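Local structure of invasion-associated protein B (Bartonella henselae, 3DTD) at residues Val58-Ser63 with Leu131-Thr136; Lys86-Gln91 with Cys111-Val116; Phe80-Ser85 with Thr101-Cys106. The protein is of unknown biochemical function but belongs to the invasion-associated locus B family and is probably linked to invasion of host cells. All coordinates share one frame; numbering follows the deposited sequence. Where two conformers were deposited one is given.

Interaction 1: Val58-Ser63 with Leu131-Thr136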
loop_
_atom_site.group_PDB
_atom_site.type_symbol
_atom_site.label_atom_id
_atom_site.label_comp_id
_atom_site.label_asym_id
_atom_site.label_seq_id
_atom_site.Cartn_x
_atom_site.Cartn_y
_atom_site.Cartn_z
ATOM N N VAL C 58 -4.237 -25.148 5.950
ATOM C CA VAL C 58 -4.384 -26.544 5.538
ATOM C C VAL C 58 -3.141 -27.368 5.872
ATOM O O VAL C 58 -2.032 -27.032 5.461
ATOM C CB VAL C 58 -4.713 -26.649 4.022
ATOM C CG1 VAL C 58 -4.959 -28.100 3.605
ATOM C CG2 VAL C 58 -5.923 -25.794 3.675
ATOM N N VAL C 59 -3.348 -28.444 6.624
ATOM C CA VAL C 59 -2.271 -29.338 7.050
ATOM C C VAL C 59 -2.328 -30.653 6.262
ATOM O O VAL C 59 -1.300 -31.174 5.817
ATOM C CB VAL C 59 -2.343 -29.602 8.580
ATOM C CG1 VAL C 59 -1.202 -30.487 9.055
ATOM C CG2 VAL C 59 -2.335 -28.292 9.349
ATOM N N VAL C 60 -3.539 -31.168 6.081
ATOM C CA VAL C 60 -3.762 -32.403 5.338
ATOM C C VAL C 60 -4.995 -32.268 4.424
ATOM O O VAL C 60 -5.965 -31.610 4.783
ATOM C CB VAL C 60 -3.775 -33.659 6.296
ATOM C CG1 VAL C 60 -4.721 -33.467 7.452
ATOM C CG2 VAL C 60 -4.093 -34.945 5.568
ATOM N N ALA C 61 -4.912 -32.840 3.223
ATOM C CA ALA C 61 -5.995 -32.803 2.245
ATOM C C ALA C 61 -6.148 -34.163 1.559
ATOM O O ALA C 61 -5.193 -34.928 1.455
ATOM C CB ALA C 61 -5.751 -31.703 1.211
ATOM N N MET C 62 -7.361 -34.463 1.107
ATOM C CA MET C 62 -7.638 -35.713 0.414
ATOM C C MET C 62 -8.573 -35.448 -0.755
ATOM O O MET C 62 -9.587 -34.788 -0.588
ATOM C CB MET C 62 -8.241 -36.747 1.375
ATOM C CG MET C 62 -8.665 -38.061 0.708
ATOM S SD MET C 62 -8.918 -39.444 1.834
ATOM C CE MET C 62 -7.214 -39.834 2.193
ATOM N N SER C 63 -8.211 -35.951 -1.933
ATOM C CA SER C 63 -9.045 -35.835 -3.127
ATOM C C SER C 63 -9.176 -37.204 -3.783
ATOM O O SER C 63 -8.187 -37.918 -3.940
ATOM C CB SER C 63 -8.459 -34.816 -4.107
ATOM O OG SER C 63 -9.438 -34.380 -5.037
ATOM N N LEU C 131 -10.041 -41.403 9.372
ATOM C CA LEU C 131 -8.964 -42.092 8.677
ATOM C C LEU C 131 -7.649 -41.611 9.275
ATOM O O LEU C 131 -7.195 -40.505 8.989
ATOM C CB LEU C 131 -9.015 -41.833 7.173
ATOM C CG LEU C 131 -7.909 -42.468 6.320
ATOM C CD1 LEU C 131 -7.898 -43.993 6.422
ATOM C CD2 LEU C 131 -8.074 -42.042 4.891
ATOM N N LYS C 132 -7.061 -42.440 10.133
ATOM C CA LYS C 132 -5.853 -42.082 10.866
ATOM C C LYS C 132 -4.608 -42.217 10.002
ATOM O O LYS C 132 -4.444 -43.200 9.273
ATOM C CB LYS C 132 -5.718 -42.940 12.127
ATOM C CG LYS C 132 -6.746 -42.632 13.211
ATOM C CD LYS C 132 -6.481 -43.445 14.465
ATOM C CE LYS C 132 -7.523 -43.161 15.536
ATOM N NZ LYS C 132 -7.296 -43.973 16.769
ATOM N N LEU C 133 -3.738 -41.215 10.084
ATOM C CA LEU C 133 -2.475 -41.224 9.346
ATOM C C LEU C 133 -1.282 -41.410 10.282
ATOM O O LEU C 133 -1.257 -40.864 11.387
ATOM C CB LEU C 133 -2.297 -39.940 8.531
ATOM C CG LEU C 133 -3.100 -39.551 7.279
ATOM C CD1 LEU C 133 -4.033 -40.647 6.743
ATOM C CD2 LEU C 133 -3.881 -38.284 7.528
ATOM N N ALA C 134 -0.302 -42.188 9.829
ATOM C CA ALA C 134 0.945 -42.397 10.566
ATOM C C ALA C 134 2.147 -42.254 9.634
ATOM O O ALA C 134 2.217 -42.908 8.589
ATOM C CB ALA C 134 0.946 -43.767 11.238
ATOM N N MET C 135 3.084 -41.389 10.014
ATOM C CA MET C 135 4.288 -41.142 9.209
ATOM C C MET C 135 5.499 -40.806 10.083
ATOM O O MET C 135 5.387 -40.727 11.306
ATOM C CB MET C 135 4.030 -40.058 8.146
ATOM C CG MET C 135 3.569 -38.713 8.689
ATOM S SD MET C 135 2.619 -37.749 7.492
ATOM C CE MET C 135 1.000 -38.487 7.650
ATOM N N THR C 136 6.653 -40.621 9.447
ATOM C CA THR C 136 7.898 -40.320 10.148
ATOM C C THR C 136 8.388 -38.918 9.769
ATOM O O THR C 136 8.403 -38.554 8.594
ATOM C CB THR C 136 8.987 -41.374 9.815
ATOM O OG1 THR C 136 8.431 -42.691 9.924
ATOM C CG2 THR C 136 10.169 -41.256 10.758
#
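M62 and L131 meet at about a right angle: the thioether end of the methionine comes up against one branch of the leucine, CE of M62 lying 3.6 Å from CD2 of L131, with SD of M62 at 4.1 Å from the same methyl. The methionine leaves its strand with CG anti to the backbone N (chi1 176°) and runs on extended until a bend at chi3 (-75°) turns the terminal methyl. V60 and L133 behave differently. They reach toward each other, tip to tip, and touch through a single methyl each, CG2 of V60 to CD2 of L133 at 3.9 Å. This is how the two antiparallel sheets of the chain face one another: strand 58-66 belongs to the seven-stranded sheet and strand 130-136 to the four-stranded one, and alternate residues of each turn inward, as in a beta sandwich. V60 and L133 have the nearest CA atoms, yet these stand 9.8 Å apart, a gap bridged by side chains alone. L76 packs beside V60 and M62, while L90 lies against both leucines. V59 and V60 form a classic beta bulge opposite E51, and L25 of a second subunit packs on both valines.

Interaction 2: Lys86-Gln91 with Cys111-Val116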
loop_
_atom_site.group_PDB
_atom_site.type_symbol
_atom_site.label_atom_id
_atom_site.label_comp_id
_atom_site.label_asym_id
_atom_site.label_seq_id
_atom_site.Cartn_x
_atom_site.Cartn_y
_atom_site.Cartn_z
ATOM N N LYS C 86 10.458 -43.431 4.489
ATOM C CA LYS C 86 9.603 -44.247 5.347
ATOM C C LYS C 86 8.132 -44.089 4.936
ATOM O O LYS C 86 7.744 -43.020 4.448
ATOM C CB LYS C 86 9.833 -43.888 6.820
ATOM C CG LYS C 86 11.186 -44.366 7.346
ATOM C CD LYS C 86 11.241 -44.402 8.867
ATOM C CE LYS C 86 10.789 -45.749 9.424
ATOM N NZ LYS C 86 11.775 -46.834 9.137
ATOM N N PRO C 87 7.314 -45.152 5.112
ATOM C CA PRO C 87 5.961 -45.139 4.547
ATOM C C PRO C 87 4.941 -44.275 5.293
ATOM O O PRO C 87 5.167 -43.873 6.439
ATOM C CB PRO C 87 5.536 -46.616 4.610
ATOM C CG PRO C 87 6.739 -47.381 5.058
ATOM C CD PRO C 87 7.575 -46.418 5.816
ATOM N N VAL C 88 3.837 -43.984 4.611
ATOM C CA VAL C 88 2.675 -43.342 5.209
ATOM C C VAL C 88 1.613 -44.423 5.404
ATOM O O VAL C 88 1.187 -45.073 4.445
ATOM C CB VAL C 88 2.133 -42.176 4.332
ATOM C CG1 VAL C 88 0.830 -41.612 4.904
ATOM C CG2 VAL C 88 3.177 -41.066 4.199
ATOM N N ARG C 89 1.212 -44.618 6.656
ATOM C CA ARG C 89 0.256 -45.651 7.039
ATOM C C ARG C 89 -1.149 -45.059 7.173
ATOM O O ARG C 89 -1.344 -44.048 7.846
ATOM C CB ARG C 89 0.709 -46.297 8.353
ATOM C CG ARG C 89 -0.157 -47.438 8.871
ATOM C CD ARG C 89 0.392 -47.947 10.196
ATOM N NE ARG C 89 -0.397 -49.046 10.746
ATOM C CZ ARG C 89 -1.331 -48.909 11.686
ATOM N NH1 ARG C 89 -1.608 -47.711 12.193
ATOM N NH2 ARG C 89 -1.990 -49.975 12.123
ATOM N N LEU C 90 -2.112 -45.696 6.515
ATOM C CA LEU C 90 -3.514 -45.282 6.560
ATOM C C LEU C 90 -4.363 -46.349 7.245
ATOM O O LEU C 90 -4.324 -47.519 6.865
ATOM C CB LEU C 90 -4.048 -45.026 5.146
ATOM C CG LEU C 90 -3.743 -43.695 4.447
ATOM C CD1 LEU C 90 -2.365 -43.686 3.803
ATOM C CD2 LEU C 90 -4.802 -43.417 3.402
ATOM N N GLN C 91 -5.134 -45.938 8.248
ATOM C CA GLN C 91 -5.970 -46.860 9.010
ATOM C C GLN C 91 -7.335 -46.250 9.316
ATOM O O GLN C 91 -7.421 -45.138 9.831
ATOM C CB GLN C 91 -5.267 -47.263 10.312
ATOM C CG GLN C 91 -5.981 -48.352 11.107
ATOM C CD GLN C 91 -5.339 -48.628 12.456
ATOM O OE1 GLN C 91 -4.622 -47.789 13.007
ATOM N NE2 GLN C 91 -5.605 -49.807 12.999
ATOM N N CYS C 111 3.215 -32.455 0.443
ATOM C CA CYS C 111 3.683 -33.726 -0.104
ATOM C C CYS C 111 2.546 -34.663 -0.509
ATOM O O CYS C 111 1.623 -34.909 0.265
ATOM C CB CYS C 111 4.643 -34.399 0.875
ATOM S SG CYS C 111 6.169 -33.468 1.055
ATOM N N ILE C 112 2.632 -35.183 -1.729
ATOM C CA ILE C 112 1.544 -35.934 -2.342
ATOM C C ILE C 112 1.712 -37.443 -2.160
ATOM O O ILE C 112 2.741 -38.017 -2.528
ATOM C CB ILE C 112 1.385 -35.575 -3.852
ATOM C CG1 ILE C 112 1.335 -34.051 -4.066
ATOM C CG2 ILE C 112 0.168 -36.269 -4.466
ATOM C CD1 ILE C 112 0.185 -33.310 -3.361
ATOM N N VAL C 113 0.686 -38.062 -1.575
ATOM C CA VAL C 113 0.637 -39.498 -1.319
ATOM C C VAL C 113 -0.498 -40.113 -2.152
ATOM O O VAL C 113 -1.670 -39.873 -1.866
ATOM C CB VAL C 113 0.388 -39.792 0.187
ATOM C CG1 VAL C 113 0.407 -41.286 0.461
ATOM C CG2 VAL C 113 1.410 -39.088 1.065
ATOM N N PRO C 114 -0.157 -40.884 -3.202
ATOM C CA PRO C 114 -1.181 -41.574 -3.990
ATOM C C PRO C 114 -1.838 -42.698 -3.195
ATOM O O PRO C 114 -1.160 -43.425 -2.466
ATOM C CB PRO C 114 -0.395 -42.166 -5.169
ATOM C CG PRO C 114 0.934 -41.521 -5.139
ATOM C CD PRO C 114 1.195 -41.149 -3.722
ATOM N N ILE C 115 -3.151 -42.824 -3.343
ATOM C CA ILE C 115 -3.931 -43.802 -2.597
ATOM C C ILE C 115 -4.883 -44.546 -3.524
ATOM O O ILE C 115 -5.483 -43.951 -4.414
ATOM C CB ILE C 115 -4.719 -43.144 -1.436
ATOM C CG1 ILE C 115 -5.180 -41.736 -1.833
ATOM C CG2 ILE C 115 -3.846 -43.076 -0.193
ATOM C CD1 ILE C 115 -6.370 -41.202 -1.087
ATOM N N VAL C 116 -4.976 -45.859 -3.329
ATOM C CA VAL C 116 -5.933 -46.708 -4.032
ATOM C C VAL C 116 -6.664 -47.546 -2.981
ATOM O O VAL C 116 -6.030 -48.232 -2.178
ATOM C CB VAL C 116 -5.240 -47.628 -5.082
ATOM C CG1 VAL C 116 -6.222 -48.631 -5.665
ATOM C CG2 VAL C 116 -4.615 -46.808 -6.205
#
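The interior of the sandwich-like pair of antiparallel sheets is packed here by strand 88-92 of the four-stranded sheet and strand 110-117 of the seven-stranded one. V88 and L90 point in from one side, V113 and I115 from the other, and all four are buried. The paired CA atoms are 7.8 Å apart at V88 and V113 but 9.3 Å at L90 and I115, so the backbones are closer at the V88 end. At that end the two valines touch methyl to methyl, CG2 of V88 to CG2 of V113 at 4.1 Å, their side chains meeting at a slant. Both have the same torsion (chi1 174° and -177°), which sets each CG2 beside its own backbone N and presents it to the opposite strand. Further along, L90 and I115 are turned nearly perpendicular to each other, and CD2 of L90 rests on the branch methyl CG2 of I115 at 3.7 Å; the larger L90 and I115 side chains span the wider gap. T101 and I103 pack around V113, and L131 and L133 lie beside L90. C111, at the start of the segment, is tied by a disulfide to C106. On the other face of strand 88-92, R89 and Q91 are linked, and NE2 of Q91 bonds O of G95. The extended side chain of R89 runs alongside that of Q91, and NH1 of R89 donates to OE1 of Q91 over 3.1 Å in a bent bond, 136° at the hydrogen, with the donor well above the carbonyl plane of the Q91 amide.

Interaction 3: Phe80-Ser85 with Thr101-Cys106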
loop_
_atom_site.group_PDB
_atom_site.type_symbol
_atom_site.label_atom_id
_atom_site.label_comp_id
_atom_site.label_asym_id
_atom_site.label_seq_id
_atom_site.Cartn_x
_atom_site.Cartn_y
_atom_site.Cartn_z
ATOM N N PHE C 80 4.941 -30.732 4.875
ATOM C CA PHE C 80 6.377 -30.734 4.621
ATOM C C PHE C 80 7.108 -31.284 5.844
ATOM O O PHE C 80 6.560 -31.298 6.950
ATOM C CB PHE C 80 6.861 -29.302 4.372
ATOM C CG PHE C 80 6.410 -28.713 3.061
ATOM C CD1 PHE C 80 6.665 -29.360 1.853
ATOM C CD2 PHE C 80 5.765 -27.485 3.036
ATOM C CE1 PHE C 80 6.259 -28.804 0.651
ATOM C CE2 PHE C 80 5.358 -26.922 1.839
ATOM C CZ PHE C 80 5.604 -27.579 0.647
ATOM N N GLY C 81 8.346 -31.728 5.650
ATOM C CA GLY C 81 9.171 -32.192 6.767
ATOM C C GLY C 81 8.993 -33.658 7.118
ATOM O O GLY C 81 9.490 -34.118 8.150
ATOM N N ILE C 82 8.288 -34.386 6.255
ATOM C CA ILE C 82 8.036 -35.817 6.449
ATOM C C ILE C 82 9.127 -36.632 5.758
ATOM O O ILE C 82 9.464 -36.371 4.602
ATOM C CB ILE C 82 6.615 -36.229 5.921
ATOM C CG1 ILE C 82 5.507 -35.436 6.628
ATOM C CG2 ILE C 82 6.363 -37.739 6.044
ATOM C CD1 ILE C 82 5.571 -35.456 8.144
ATOM N N LEU C 83 9.678 -37.601 6.489
ATOM C CA LEU C 83 10.666 -38.543 5.964
ATOM C C LEU C 83 10.090 -39.381 4.831
ATOM O O LEU C 83 9.238 -40.246 5.029
ATOM C CB LEU C 83 11.234 -39.428 7.079
ATOM C CG LEU C 83 12.410 -40.352 6.756
ATOM C CD1 LEU C 83 13.579 -39.584 6.166
ATOM C CD2 LEU C 83 12.842 -41.055 8.010
ATOM N N VAL C 84 10.592 -39.092 3.641
ATOM C CA VAL C 84 10.091 -39.601 2.376
ATOM C C VAL C 84 10.405 -41.088 2.137
ATOM O O VAL C 84 9.675 -41.779 1.410
ATOM C CB VAL C 84 10.627 -38.668 1.247
ATOM C CG1 VAL C 84 11.407 -39.406 0.175
ATOM C CG2 VAL C 84 9.519 -37.760 0.709
ATOM N N SER C 85 11.470 -41.564 2.783
ATOM C CA SER C 85 11.935 -42.940 2.623
ATOM C C SER C 85 11.110 -43.932 3.444
ATOM O O SER C 85 11.064 -45.124 3.132
ATOM C CB SER C 85 13.423 -43.053 2.975
ATOM O OG SER C 85 13.695 -42.552 4.274
ATOM N N THR C 101 1.521 -46.960 2.118
ATOM C CA THR C 101 1.927 -46.351 0.851
ATOM C C THR C 101 2.973 -45.265 1.143
ATOM O O THR C 101 3.401 -45.116 2.283
ATOM C CB THR C 101 0.695 -45.814 0.042
ATOM O OG1 THR C 101 1.135 -45.097 -1.120
ATOM C CG2 THR C 101 -0.189 -44.909 0.902
ATOM N N GLY C 102 3.403 -44.529 0.123
ATOM C CA GLY C 102 4.439 -43.518 0.309
ATOM C C GLY C 102 4.231 -42.244 -0.483
ATOM O O GLY C 102 3.389 -42.193 -1.378
ATOM N N ILE C 103 5.007 -41.218 -0.133
ATOM C CA ILE C 103 5.043 -39.941 -0.855
ATOM C C ILE C 103 5.631 -40.151 -2.249
ATOM O O ILE C 103 6.677 -40.782 -2.392
ATOM C CB ILE C 103 5.857 -38.864 -0.062
ATOM C CG1 ILE C 103 5.145 -38.517 1.248
ATOM C CG2 ILE C 103 6.092 -37.593 -0.893
ATOM C CD1 ILE C 103 5.991 -37.740 2.242
ATOM N N ARG C 104 4.936 -39.653 -3.269
ATOM C CA ARG C 104 5.417 -39.713 -4.645
ATOM C C ARG C 104 6.282 -38.492 -4.970
ATOM O O ARG C 104 7.342 -38.605 -5.606
ATOM C CB ARG C 104 4.235 -39.796 -5.619
ATOM C CG ARG C 104 4.634 -39.829 -7.085
ATOM C CD ARG C 104 3.562 -40.429 -7.972
ATOM N NE ARG C 104 4.081 -40.690 -9.315
ATOM C CZ ARG C 104 4.016 -39.832 -10.330
ATOM N NH1 ARG C 104 3.438 -38.644 -10.172
ATOM N NH2 ARG C 104 4.528 -40.163 -11.510
ATOM N N THR C 105 5.807 -37.330 -4.527
ATOM C CA THR C 105 6.458 -36.052 -4.779
ATOM C C THR C 105 5.922 -34.998 -3.819
ATOM O O THR C 105 4.941 -35.235 -3.113
ATOM C CB THR C 105 6.253 -35.577 -6.244
ATOM O OG1 THR C 105 7.051 -34.417 -6.487
ATOM C CG2 THR C 105 4.785 -35.264 -6.551
ATOM N N CYS C 106 6.577 -33.843 -3.780
ATOM C CA CYS C 106 6.053 -32.707 -3.039
ATOM C C CYS C 106 5.996 -31.482 -3.931
ATOM O O CYS C 106 6.839 -31.296 -4.807
ATOM C CB CYS C 106 6.860 -32.425 -1.771
ATOM S SG CYS C 106 7.159 -33.879 -0.687
HETATM O O HOH W 1 6.821 -41.691 2.041
HETATM O O HOH W 2 8.501 -42.919 -1.547
#
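Apolar contacts centre on I103, whose side chain reaches from segment 101-106 toward the loop 80-85 and meets both V84 and I82 at about a right angle. CG2 of V84 sits against two of its methyls, 3.8 Å from CG2 and 3.8 Å from CD1 of I103. The same CD1 continues to I82, touching CG2 of that residue at 3.8 Å. With CG1 beside the backbone N (chi1 -66°) and the chain then extended (chi2 166°), the isoleucine brings CD1 within touch of both partners. A looser touch lies beyond: CB of C106 approaches the ring edge of F80, near the ring plane, at 4.4 Å from CE1. Between the two segments the polar contacts run through water. One water donates to O of V84 and accepts from N of I103, both at 2.9 Å; a second donates to O of I103 at 2.9 Å and only weakly to O of V84. A third subunit packs its V84 and C106 on their counterparts here, and I82 O and T105 OG1 exchange reciprocal hydrogen bonds with it. The contact is apolar in its side chains and hydrated at its backbone: I103 fastens the 80-85 loop to the segment leading into strand 105-107, and water links backbone groups that the two segments do not pair directly.

In the fold
Interactions 1 and 2 join the same two sheets, each pairing one strand of the seven-stranded sheet with one of the four-stranded sheet, and both are purely apolar across the interface. In the four-stranded sheet their strands are neighbours, with K132 N to Q91 O at 2.7 Å and A134 O to R89 N at 2.8 Å as probable hydrogen bonds. Interaction 3 lies farther out, about 15 Å from the chain centre to its own centre against 8 and 9 Å; it is still largely buried, but adds water-mediated backbone links and forms hydrogen bonds with a third subunit, whereas interaction 1 meets a second subunit only by packing. The C106–C111 disulfide connects it to interaction 2, and the backbone of L83 probably bonds T136 of interaction 1.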